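Local coordinates for apical membrane antigen 1-like protein, soluble form (Toxoplasma gondii, PDB 3ZLE) that may take part in host cell invasion by sporozoites, as a paralog of the moving-junction antigen AMA1, at residues Lys82-Phe88 and Gly181-Phe187; Leu160-Ala164 and Asp284-Val288; Gln235-Phe239 and Asp325-Pro329. The contacts are given in a common frame with arbitrary orientation. Residue numbers count along the deposited sequence, not the author numbering.

Starting from the N terminus, the loop after strand 55-59 supplies 82-88, and interaction 1 closes when the chain returns with 181-187, which runs into strand 187-191. Inside that span lies 160-164, whose partner 284-288 comes much later, so interactions 1 and 2 cross. Their centres are 13 Å apart and they touch directly: Phe88 packs on Ala164, and its carbonyl probably accepts a hydrogen bond from Val162. Interaction 3, 235-239 with 325-329, begins after interaction 1 has closed but crosses interaction 2. Its centre about 40 Å from that of interaction 2, it ties together the edges of a three-stranded sheet across the chain's centre; the 284-288 excursion lies within its span.

Interaction 1 of 3, residues Lys82-Phe88 and Gly181-Phe187; sequences KPLPGGF and GLTWACF
Two irregular loops of the AMA1 ectodomain, probably of its PAN-like domain I, run side by side here, their end-to-end directions 25° apart. Segment 82-88 belongs to the long loop after strand 55-59; 181-187 leads into strand 187-191. The backbones come closest where the CA atoms of Pro83 and Thr183 lie 4.4 Å apart. The peptide bond before Pro83 is cis, and Pro83 itself is extended (phi/psi -77/166). Thr183 turns at -61/-41. Further on, Gly86 takes 145/165, where a CB would collide with the carbonyl O of Pro85, and the chain arches away from its partner before Phe88 returns to it.

Polar contacts gather at the N-terminal ends. Leu84 N donates to Thr183 O at 2.9 Å, nearly straight at 164°. Lys82, with chi1 and chi2 both m and the rest of its chain extended, brings NZ to 2.8 Å from Thr183 OG1, a hydroxyl that also bonds to Gln279. Between these bonds, Pro83 CA makes a CA-H...O contact of 3.2 Å with Leu182 O.

Two further ties place 181-187 in the fold: Cys186 is joined by a disulfide to Cys173, and Trp184 bonds through NE1 to the carbonyl of Asn281.

Apolar packing completes the contact. Pro83 CG rests 4.1 Å from Ala185 CB. At the C-terminal ends a T-shaped aromatic pair sits over Ile57 of strand 55-59. Phe88 (chi1 m) turns its edge to the face of Phe187 (chi1 p), with centroids 5.0 Å apart and planes at 76°; Phe88 CZ stands 3.8 Å from Phe187 CD1.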
# COMPACT_ATOMS: atom_id res chain seq x y z
N LYS A 82 -21.84 14.33 18.97
CA LYS A 82 -21.68 14.51 17.53
C LYS A 82 -20.35 15.19 17.27
O LYS A 82 -20.19 16.34 17.63
CB LYS A 82 -22.78 15.43 16.98
CG LYS A 82 -24.18 14.87 17.07
CD LYS A 82 -24.38 13.74 16.11
CE LYS A 82 -25.66 13.01 16.45
NZ LYS A 82 -25.96 12.03 15.39
N PRO A 83 -19.40 14.50 16.61
CA PRO A 83 -19.48 13.13 16.08
C PRO A 83 -19.33 12.07 17.16
O PRO A 83 -18.96 12.38 18.30
CB PRO A 83 -18.30 13.05 15.09
CG PRO A 83 -17.31 14.04 15.63
CD PRO A 83 -18.14 15.17 16.20
N LEU A 84 -19.68 10.84 16.83
CA LEU A 84 -19.61 9.76 17.81
C LEU A 84 -18.13 9.34 18.06
O LEU A 84 -17.36 9.21 17.11
CB LEU A 84 -20.45 8.57 17.32
CG LEU A 84 -20.78 7.42 18.26
CD1 LEU A 84 -21.54 7.90 19.49
CD2 LEU A 84 -21.56 6.39 17.47
N PRO A 85 -17.71 9.31 19.34
CA PRO A 85 -16.34 8.92 19.66
C PRO A 85 -16.08 7.49 19.24
O PRO A 85 -17.03 6.71 19.11
CB PRO A 85 -16.29 9.03 21.19
CG PRO A 85 -17.33 10.07 21.51
CD PRO A 85 -18.44 9.78 20.53
N GLY A 86 -14.84 7.16 18.93
CA GLY A 86 -14.50 5.81 18.48
C GLY A 86 -13.40 5.83 17.43
O GLY A 86 -13.04 6.91 16.92
N GLY A 87 -12.81 4.66 17.19
CA GLY A 87 -11.98 4.42 16.02
C GLY A 87 -12.59 3.36 15.11
O GLY A 87 -13.80 3.21 15.03
N PHE A 88 -11.72 2.60 14.45
CA PHE A 88 -12.13 1.56 13.50
C PHE A 88 -11.94 0.16 14.06
O PHE A 88 -12.27 -0.81 13.41
CB PHE A 88 -11.32 1.70 12.21
CG PHE A 88 -11.62 2.93 11.42
CD1 PHE A 88 -12.34 3.99 11.99
CD2 PHE A 88 -11.22 3.03 10.14
CE1 PHE A 88 -12.63 5.13 11.25
CE2 PHE A 88 -11.52 4.14 9.38
CZ PHE A 88 -12.24 5.19 9.93
N GLY A 181 -22.94 18.81 14.42
CA GLY A 181 -24.06 17.89 14.40
C GLY A 181 -23.92 16.61 13.55
O GLY A 181 -24.78 15.73 13.61
N LEU A 182 -22.88 16.51 12.74
CA LEU A 182 -22.67 15.30 11.95
C LEU A 182 -22.22 14.09 12.78
O LEU A 182 -21.39 14.22 13.70
CB LEU A 182 -21.76 15.55 10.75
CG LEU A 182 -22.37 16.40 9.61
CD1 LEU A 182 -21.29 16.89 8.66
CD2 LEU A 182 -23.45 15.66 8.82
N THR A 183 -22.86 12.95 12.54
CA THR A 183 -22.55 11.71 13.29
C THR A 183 -21.09 11.26 13.10
O THR A 183 -20.44 10.77 14.03
CB THR A 183 -23.45 10.56 12.82
OG1 THR A 183 -24.81 10.89 13.06
CG2 THR A 183 -23.11 9.27 13.50
N TRP A 184 -20.61 11.37 11.88
CA TRP A 184 -19.25 10.90 11.54
C TRP A 184 -18.32 12.06 11.25
O TRP A 184 -18.63 12.91 10.43
CB TRP A 184 -19.32 10.05 10.27
CG TRP A 184 -19.80 8.67 10.50
CD1 TRP A 184 -21.09 8.22 10.39
CD2 TRP A 184 -18.99 7.50 10.70
NE1 TRP A 184 -21.14 6.85 10.59
CE2 TRP A 184 -19.86 6.39 10.79
CE3 TRP A 184 -17.61 7.30 10.86
CZ2 TRP A 184 -19.40 5.10 11.01
CZ3 TRP A 184 -17.15 5.99 11.08
CH2 TRP A 184 -18.05 4.92 11.16
N ALA A 185 -17.11 12.00 11.78
CA ALA A 185 -16.07 12.89 11.34
C ALA A 185 -15.47 12.36 10.04
O ALA A 185 -15.58 11.16 9.74
CB ALA A 185 -14.99 13.03 12.41
N CYS A 186 -14.80 13.23 9.29
CA CYS A 186 -14.25 12.84 8.00
C CYS A 186 -12.96 12.09 8.23
O CYS A 186 -12.36 12.19 9.30
CB CYS A 186 -13.95 14.06 7.13
SG CYS A 186 -15.36 15.12 6.68
N PHE A 187 -12.50 11.41 7.20
CA PHE A 187 -11.30 10.65 7.30
C PHE A 187 -10.81 10.22 5.93
O PHE A 187 -11.60 10.02 4.99
CB PHE A 187 -11.47 9.45 8.26
CG PHE A 187 -12.57 8.48 7.85
CD1 PHE A 187 -12.31 7.48 6.90
CD2 PHE A 187 -13.82 8.48 8.50
CE1 PHE A 187 -13.30 6.55 6.54
CE2 PHE A 187 -14.81 7.55 8.16
CZ PHE A 187 -14.54 6.56 7.20

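Interaction 2 of 3, residues Leu160-Ala164 and Asp284-Val288; sequences LSVSA and DFWPV
Ser163 N donates to Phe285 O at 3.0 Å and an angle of 167°, the straightest bond of this contact. A second bond runs from the indole: Trp286 NE1 reaches Ser161 O at 2.9 Å, more bent at 132°, with Trp286 at chi1 -43° and chi2 -24°. The Ser163 hydroxyl, rotamer p, has its main partner in Tyr144, whose ring also stacks on Trp286.

Neither segment is helix or strand. Ser161 (phi/psi -81/-9) and Ser163 (-108/-14) bend the chain on each side of the more extended Val162 (-102/121); opposite, Phe285 (-73/-23) turns before Trp286 (-122/134) extends again. Nearest CA pairs are Val162 with Phe285, 4.5 Å, and Ser163 with Trp286, 5.4 Å. Residues 284-288 lie on the long excursion between helix 253-262 and strand 303-308. This is consistent with the domain II loop of the AMA1 family, which extends over domain I, and here it settles on the loop just after strand 156-159.

The Phe285 side chain (chi1 m) points toward 160-164. Val162 CG2 sits over its ring face, a CH-pi contact 4.0 Å from the centroid, and Phe285 CB lies 3.4 Å from Ser161 O. Beyond Trp286, Pro287 covers the far end: its CD is 3.5 Å from Ser163 OG, and its CG 4.3 Å from Ala164 CB.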
# COMPACT_ATOMS: atom_id res chain seq x y z
N LEU A 160 -9.97 -4.59 12.20
CA LEU A 160 -10.85 -3.43 12.12
C LEU A 160 -12.28 -3.88 11.75
O LEU A 160 -12.52 -4.30 10.62
CB LEU A 160 -10.38 -2.42 11.03
CG LEU A 160 -8.92 -1.91 11.10
CD1 LEU A 160 -8.63 -0.92 9.99
CD2 LEU A 160 -8.52 -1.35 12.50
N SER A 161 -13.24 -3.56 12.58
CA SER A 161 -14.60 -3.76 12.15
C SER A 161 -15.13 -2.62 11.25
O SER A 161 -16.13 -2.80 10.57
CB SER A 161 -15.51 -4.03 13.34
OG SER A 161 -15.70 -2.85 14.07
N VAL A 162 -14.37 -1.54 11.13
CA VAL A 162 -14.70 -0.51 10.16
C VAL A 162 -13.81 -0.63 8.95
O VAL A 162 -12.60 -0.51 9.05
CB VAL A 162 -14.59 0.91 10.76
CG1 VAL A 162 -15.03 1.97 9.76
CG2 VAL A 162 -15.44 1.01 12.01
N SER A 163 -14.41 -0.83 7.78
CA SER A 163 -13.66 -1.16 6.56
C SER A 163 -13.64 0.00 5.61
O SER A 163 -12.95 -0.05 4.59
CB SER A 163 -14.22 -2.38 5.86
OG SER A 163 -15.61 -2.27 5.66
N ALA A 164 -14.53 0.97 5.86
CA ALA A 164 -14.48 2.30 5.24
C ALA A 164 -13.12 2.94 5.40
O ALA A 164 -12.49 2.84 6.45
CB ALA A 164 -15.56 3.22 5.85
N ASP A 284 -22.76 2.40 10.13
CA ASP A 284 -22.45 1.98 8.79
C ASP A 284 -20.94 1.73 8.63
O ASP A 284 -20.25 2.47 7.95
CB ASP A 284 -22.95 3.04 7.79
CG ASP A 284 -24.48 3.08 7.71
OD1 ASP A 284 -25.13 2.11 8.15
OD2 ASP A 284 -25.02 4.05 7.14
N PHE A 285 -20.48 0.63 9.22
CA PHE A 285 -19.07 0.31 9.25
C PHE A 285 -18.54 -0.14 7.90
O PHE A 285 -17.36 -0.16 7.70
CB PHE A 285 -18.77 -0.74 10.32
CG PHE A 285 -18.99 -0.26 11.73
CD1 PHE A 285 -19.34 1.07 11.99
CD2 PHE A 285 -18.92 -1.14 12.80
CE1 PHE A 285 -19.61 1.49 13.28
CE2 PHE A 285 -19.13 -0.70 14.10
CZ PHE A 285 -19.48 0.62 14.34
N TRP A 286 -19.43 -0.65 7.03
CA TRP A 286 -18.99 -1.20 5.75
C TRP A 286 -19.67 -0.48 4.58
O TRP A 286 -20.88 -0.32 4.58
CB TRP A 286 -19.25 -2.73 5.66
CG TRP A 286 -18.90 -3.59 6.92
CD1 TRP A 286 -18.01 -3.28 7.90
CD2 TRP A 286 -19.40 -4.91 7.24
NE1 TRP A 286 -17.97 -4.29 8.86
CE2 TRP A 286 -18.86 -5.27 8.50
CE3 TRP A 286 -20.37 -5.74 6.66
CZ2 TRP A 286 -19.19 -6.46 9.15
CZ3 TRP A 286 -20.70 -6.95 7.30
CH2 TRP A 286 -20.09 -7.30 8.53
N PRO A 287 -18.90 -0.11 3.55
CA PRO A 287 -19.45 0.59 2.40
C PRO A 287 -20.40 -0.32 1.63
O PRO A 287 -20.05 -1.45 1.31
CB PRO A 287 -18.21 0.88 1.54
CG PRO A 287 -17.10 0.94 2.54
CD PRO A 287 -17.43 -0.10 3.55
N VAL A 288 -21.60 0.18 1.32
CA VAL A 288 -22.52 -0.66 0.56
C VAL A 288 -22.11 -0.80 -0.90
O VAL A 288 -21.56 0.14 -1.49
CB VAL A 288 -24.05 -0.37 0.80
CG1 VAL A 288 -24.29 0.78 1.77
CG2 VAL A 288 -24.83 -0.23 -0.50

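Interaction 3 of 3, residues Gln235-Phe239 and Asp325-Pro329; sequences QCVPF and DCFAP
A disulfide joins the two outermost strands of one small antiparallel sheet, although they cross almost at right angles. Cys236 SG and Cys326 SG are 2.1 Å apart, with chi3 at 88°, a right-handed bridge. Cys236 uses chi1 t and Cys326 chi1 p, and both CA-to-CB bonds point toward the opposite strand.

The axes of the short strand segments 235-238 and 326-329 approach to 6.3 Å, with a crossing angle of -84°. Each pairs through its backbone with strand 226-232, which runs between them, so the sheet must twist and coil strongly to bring its edges together. A classic beta bulge, with Asp325 and Cys326 both opposite Gly229, adds one residue to the 325-329 side of the pairing where the disulfide attaches. The sheet probably belongs to domain II of the AMA1 ectodomain.

The nearest CA pair is Cys236 with Ala328, at 5.6 Å. Cys236 SG lies against the backbone there, 3.5 Å from Phe327 C and 3.6 Å from Ala328 N. Ala328 CB adds apolar contacts, 4.3 Å to Cys236 SG and 4.3 Å to Pro238 CD. Phe327 points away, its ring meeting those of Trp9, Phe22 and Phe228.

With no hydrogen bonds directly between the segments and only 215 Å² buried, the covalent S-S bond is the main direct tie: it closes a loop of about ninety residues and is consistent with the predicted extracellular, oxidising setting of this part of the antigen.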
# COMPACT_ATOMS: atom_id res chain seq x y z
N GLN A 235 18.60 -1.77 -23.39
CA GLN A 235 18.93 -0.79 -22.34
C GLN A 235 17.64 -0.71 -21.51
O GLN A 235 16.55 -0.89 -22.08
CB GLN A 235 19.23 0.56 -23.02
CG GLN A 235 18.72 1.79 -22.33
CD GLN A 235 19.13 3.06 -23.06
OE1 GLN A 235 19.35 3.07 -24.26
NE2 GLN A 235 19.24 4.13 -22.32
N CYS A 236 17.75 -0.65 -20.18
CA CYS A 236 16.67 -0.10 -19.33
C CYS A 236 16.53 1.41 -19.43
O CYS A 236 17.39 2.15 -18.99
CB CYS A 236 16.90 -0.45 -17.85
SG CYS A 236 15.37 -0.28 -16.85
N VAL A 237 15.39 1.89 -19.91
CA VAL A 237 15.19 3.30 -19.89
C VAL A 237 14.21 3.71 -18.81
O VAL A 237 13.06 3.34 -18.86
CB VAL A 237 14.85 3.92 -21.27
CG1 VAL A 237 15.19 2.96 -22.40
CG2 VAL A 237 13.41 4.37 -21.35
N PRO A 238 14.69 4.51 -17.85
CA PRO A 238 13.91 4.79 -16.64
C PRO A 238 12.77 5.70 -16.99
O PRO A 238 12.90 6.52 -17.88
CB PRO A 238 14.92 5.53 -15.69
CG PRO A 238 16.08 5.93 -16.56
CD PRO A 238 16.11 4.99 -17.74
N PHE A 239 11.71 5.63 -16.21
CA PHE A 239 10.64 6.60 -16.27
C PHE A 239 11.08 7.93 -15.68
O PHE A 239 11.64 7.98 -14.59
CB PHE A 239 9.44 6.08 -15.50
CG PHE A 239 8.84 4.85 -16.09
CD1 PHE A 239 9.30 3.59 -15.74
CD2 PHE A 239 7.81 4.95 -17.01
CE1 PHE A 239 8.79 2.46 -16.34
CE2 PHE A 239 7.34 3.83 -17.66
CZ PHE A 239 7.82 2.57 -17.30
N ASP A 325 9.58 -3.10 -16.03
CA ASP A 325 10.13 -4.44 -16.26
C ASP A 325 11.65 -4.45 -16.20
O ASP A 325 12.28 -5.43 -16.51
CB ASP A 325 9.62 -5.00 -17.62
CG ASP A 325 10.04 -4.15 -18.80
OD1 ASP A 325 10.92 -3.28 -18.64
OD2 ASP A 325 9.57 -4.43 -19.95
N CYS A 326 12.25 -3.37 -15.75
CA CYS A 326 13.67 -3.43 -15.41
C CYS A 326 13.99 -2.32 -14.44
O CYS A 326 13.12 -1.46 -14.12
CB CYS A 326 14.54 -3.30 -16.68
SG CYS A 326 14.12 -1.83 -17.63
N PHE A 327 15.21 -2.39 -13.91
CA PHE A 327 15.77 -1.36 -13.09
C PHE A 327 16.99 -0.80 -13.75
O PHE A 327 17.86 -1.56 -14.21
CB PHE A 327 16.19 -1.95 -11.75
CG PHE A 327 15.07 -2.09 -10.80
CD1 PHE A 327 14.57 -0.98 -10.13
CD2 PHE A 327 14.40 -3.31 -10.67
CE1 PHE A 327 13.52 -1.11 -9.26
CE2 PHE A 327 13.34 -3.44 -9.79
CZ PHE A 327 12.91 -2.36 -9.09
N ALA A 328 17.10 0.52 -13.75
CA ALA A 328 18.35 1.17 -14.14
C ALA A 328 19.19 1.48 -12.88
O ALA A 328 18.79 2.34 -12.09
CB ALA A 328 18.02 2.48 -14.88
N PRO A 329 20.32 0.80 -12.67
CA PRO A 329 21.02 1.16 -11.40
C PRO A 329 21.67 2.55 -11.51
O PRO A 329 22.43 2.81 -12.45
CB PRO A 329 22.11 0.06 -11.26
CG PRO A 329 22.34 -0.41 -12.66
CD PRO A 329 21.04 -0.25 -13.44